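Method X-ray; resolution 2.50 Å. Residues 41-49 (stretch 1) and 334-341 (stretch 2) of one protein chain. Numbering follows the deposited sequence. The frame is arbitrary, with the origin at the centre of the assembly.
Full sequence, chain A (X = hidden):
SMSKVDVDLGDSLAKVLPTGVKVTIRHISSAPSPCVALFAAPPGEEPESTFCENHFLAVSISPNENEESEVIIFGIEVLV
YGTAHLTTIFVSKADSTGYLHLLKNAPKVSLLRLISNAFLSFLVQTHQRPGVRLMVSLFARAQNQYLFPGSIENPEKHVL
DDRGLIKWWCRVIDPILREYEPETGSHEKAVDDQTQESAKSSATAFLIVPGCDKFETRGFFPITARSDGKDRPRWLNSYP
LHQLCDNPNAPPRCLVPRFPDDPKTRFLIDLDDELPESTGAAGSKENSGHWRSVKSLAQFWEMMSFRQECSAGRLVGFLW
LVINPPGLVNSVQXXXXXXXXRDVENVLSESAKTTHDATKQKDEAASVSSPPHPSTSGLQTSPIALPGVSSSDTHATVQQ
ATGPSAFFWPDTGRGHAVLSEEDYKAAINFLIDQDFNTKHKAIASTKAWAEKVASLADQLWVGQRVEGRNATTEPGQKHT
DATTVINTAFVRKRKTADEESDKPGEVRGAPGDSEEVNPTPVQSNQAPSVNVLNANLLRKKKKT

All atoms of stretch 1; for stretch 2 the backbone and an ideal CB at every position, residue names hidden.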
# COMPACT_ATOMS: atom_id res chain seq x y z
N ALA A 41 21.02 -4.25 2.53
CA ALA A 41 21.95 -4.24 3.66
C ALA A 41 23.13 -3.34 3.38
O ALA A 41 23.62 -3.28 2.25
CB ALA A 41 22.43 -5.64 3.98
N PRO A 42 23.60 -2.62 4.40
CA PRO A 42 24.83 -1.83 4.29
C PRO A 42 26.03 -2.76 4.17
O PRO A 42 25.89 -3.95 4.50
CB PRO A 42 24.88 -1.03 5.60
CG PRO A 42 23.57 -1.28 6.28
CD PRO A 42 23.05 -2.58 5.77
N PRO A 43 27.18 -2.26 3.71
CA PRO A 43 28.37 -3.12 3.62
C PRO A 43 28.72 -3.76 4.96
O PRO A 43 28.74 -3.07 5.98
CB PRO A 43 29.47 -2.17 3.15
CG PRO A 43 28.95 -0.79 3.44
CD PRO A 43 27.47 -0.87 3.30
N GLY A 44 28.97 -5.07 4.95
CA GLY A 44 29.39 -5.76 6.15
C GLY A 44 28.28 -6.34 7.01
O GLY A 44 28.55 -6.94 8.06
N GLU A 45 27.04 -6.16 6.59
CA GLU A 45 25.91 -6.67 7.35
C GLU A 45 25.02 -7.55 6.48
O GLU A 45 25.08 -7.49 5.25
CB GLU A 45 25.10 -5.53 7.95
CG GLU A 45 25.96 -4.44 8.57
CD GLU A 45 25.21 -3.61 9.60
OE1 GLU A 45 24.23 -4.13 10.17
OE2 GLU A 45 25.61 -2.45 9.84
N GLU A 46 24.22 -8.39 7.12
CA GLU A 46 23.24 -9.19 6.41
C GLU A 46 21.92 -8.43 6.34
O GLU A 46 21.66 -7.55 7.15
CB GLU A 46 23.06 -10.55 7.09
CG GLU A 46 24.26 -11.49 6.93
CD GLU A 46 24.56 -11.82 5.47
OE1 GLU A 46 23.61 -12.11 4.71
OE2 GLU A 46 25.75 -11.78 5.09
N PRO A 47 21.08 -8.77 5.34
CA PRO A 47 19.74 -8.17 5.23
C PRO A 47 18.86 -8.55 6.41
O PRO A 47 19.06 -9.61 7.01
CB PRO A 47 19.19 -8.78 3.93
CG PRO A 47 20.38 -9.27 3.20
CD PRO A 47 21.37 -9.68 4.22
N GLU A 48 17.89 -7.71 6.74
CA GLU A 48 16.96 -8.03 7.81
C GLU A 48 16.08 -9.19 7.40
O GLU A 48 15.64 -9.27 6.25
CB GLU A 48 16.11 -6.82 8.20
CG GLU A 48 16.94 -5.65 8.69
CD GLU A 48 16.14 -4.65 9.50
OE1 GLU A 48 14.99 -4.97 9.87
OE2 GLU A 48 16.67 -3.56 9.78
N SER A 49 15.86 -10.11 8.33
CA SER A 49 14.94 -11.21 8.11
C SER A 49 13.53 -10.67 7.89
O SER A 49 13.00 -9.95 8.74
CB SER A 49 14.97 -12.18 9.29
OG SER A 49 14.04 -13.23 9.08
N UNK A 334 14.29 4.36 14.27
CA UNK A 334 14.19 2.95 13.92
C UNK A 334 15.42 2.18 14.42
O UNK A 334 16.53 2.73 14.45
CB UNK A 334 14.04 2.79 12.41
N UNK A 335 15.23 0.93 14.83
CA UNK A 335 16.34 0.10 15.28
C UNK A 335 16.60 -1.06 14.31
O UNK A 335 15.69 -1.52 13.61
CB UNK A 335 16.06 -0.44 16.68
N UNK A 336 17.85 -1.51 14.26
CA UNK A 336 18.29 -2.55 13.33
C UNK A 336 18.09 -3.97 13.86
O UNK A 336 18.33 -4.24 15.04
CB UNK A 336 19.77 -2.34 12.99
N UNK A 337 17.65 -4.88 12.99
CA UNK A 337 17.55 -6.30 13.34
C UNK A 337 18.59 -7.12 12.56
O UNK A 337 18.55 -8.35 12.56
CB UNK A 337 16.14 -6.82 13.06
N UNK A 338 19.51 -6.42 11.90
CA UNK A 338 20.56 -7.06 11.09
C UNK A 338 21.59 -7.79 11.95
O UNK A 338 21.84 -7.41 13.10
CB UNK A 338 21.27 -6.01 10.23
N UNK A 339 22.19 -8.83 11.38
CA UNK A 339 23.32 -9.52 12.01
C UNK A 339 24.59 -9.27 11.19
O UNK A 339 24.53 -9.11 9.97
CB UNK A 339 23.04 -11.02 12.13
N UNK A 340 25.73 -9.21 11.87
CA UNK A 340 27.01 -8.93 11.20
C UNK A 340 27.59 -10.18 10.54
O UNK A 340 27.58 -11.27 11.12
CB UNK A 340 28.02 -8.36 12.20
N UNK A 341 28.10 -10.01 9.32
CA UNK A 341 28.67 -11.11 8.56
C UNK A 341 30.20 -11.10 8.60
O UNK A 341 30.83 -12.14 8.82
CB UNK A 341 28.18 -11.05 7.11

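The two stretches run side by side as irregular segments, joined by a single beta bridge between Glu45 and position 340, whose CA atoms lie 4.6 Å apart. Stretch 1 brings to this contact three carboxylates, from Glu45, Glu46 and Glu48, together with the carbonyl of Gly44.

At position 334 the ideal CB has nothing of stretch 1 within 5.5 Å, so the contact sets no preference; the residue is Met334. Position 335 is equally unconstrained, with CA-to-CB pointing away, and almost any side chain would fit. It is Thr335, which makes no bond to stretch 1.

Position 336 points sideways, and its ideal CB lies 4.6 Å from Glu48 OE2. A small polar residue would suit, as might a longer basic one. The deposited Ser336 turns its hydroxyl to its own stretch instead: OG accepts a hydrogen bond from the backbone N of position 338 at 3.2 Å, while remaining 4.3 Å from Glu48 OE2.

At position 337 the ideal CB comes to 3.9 Å from Glu48 OE1, close enough for a short donor to reach the carboxylate directly. Serine or threonine would answer well, and asparagine is conceivable. It is Ser337, with chi1 in the p well, and OG donates to Glu48 OE1 at 2.8 Å. Two waters extend the link to Ser49: one donates to Ser337 OG (2.9 Å) and to Ser49 O (2.7 Å), the other donates to Ser337 O (2.8 Å) and accepts from Ser49 N (2.9 Å).

Position 338 has the strongest electrostatic signature. CA-to-CB points sideways, but the ideal CB is 3.5 Å from Glu45 OE1, and the carboxylates of Glu45 and Glu48 lie within reach of a long side chain, with the ring of Pro42 nearby. A long basic side chain is called for, lysine or arginine. Arg338 fills the site and has 115 Å² covered by stretch 1. NE donates to Glu45 OE1 at 2.7 Å, a hydrogen-bonded salt bridge at the guanidinium edge, whereas Glu48 OE2 and Arg338 NH1 form a long salt bridge at 3.9 Å. Pro42 CD covers one guanidinium face, 3.6 Å from Arg338 NE. The aliphatic part packs on Glu48, with Arg338 CG 3.5 Å from Glu48 CG.

Position 339 offers its carbonyl to Glu46, whose N donates to O of position 339 at 3.0 Å. This bond needs no particular side chain, and the ideal CB is 5.1 Å from Glu46 CB, so many residues would do; the residue is Val339, whose side chain makes no close contact with stretch 1, though the residue is partly covered by it.

At position 340 CA-to-CB points away and the backbone carries the bridge, so the choice is wide. Ala340 brings its CA to 4.0 Å from Gly44 O.

Position 341 points toward stretch 1, with its ideal CB a tight 3.2 Å from Glu46 OE2 and 4.2 Å from Gly44 O. A small donor is favoured. Ser341 makes two weak hydrogen bonds to Gly44 O, from its OG at 3.2 Å and its N at 3.3 Å.

Stretch 2, residues 334-341: MTSSRVAS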
# COMPACT_ATOMS: atom_id res chain seq x y z
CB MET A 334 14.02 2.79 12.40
CG MET A 334 14.03 1.35 11.87
SD MET A 334 12.77 0.26 12.59
CE MET A 334 11.25 0.96 11.97
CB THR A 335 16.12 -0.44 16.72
OG1 THR A 335 14.97 -1.30 16.74
CG2 THR A 335 15.90 0.70 17.70
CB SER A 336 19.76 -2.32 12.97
OG SER A 336 20.27 -3.34 12.13
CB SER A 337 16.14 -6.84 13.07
OG SER A 337 15.83 -6.87 11.68
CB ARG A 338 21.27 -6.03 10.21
CG ARG A 338 20.39 -5.30 9.22
CD ARG A 338 21.19 -4.37 8.32
NE ARG A 338 21.90 -3.33 9.06
CZ ARG A 338 21.37 -2.15 9.41
NH1 ARG A 338 20.12 -1.85 9.10
NH2 ARG A 338 22.11 -1.27 10.07
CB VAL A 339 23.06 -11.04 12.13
CG1 VAL A 339 24.03 -11.67 13.12
CG2 VAL A 339 21.62 -11.30 12.57
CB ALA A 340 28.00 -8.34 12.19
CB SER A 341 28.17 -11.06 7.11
OG SER A 341 28.23 -9.73 6.59
O HOH W 1 13.88 -8.92 11.11
O HOH W 2 17.45 -10.14 10.76
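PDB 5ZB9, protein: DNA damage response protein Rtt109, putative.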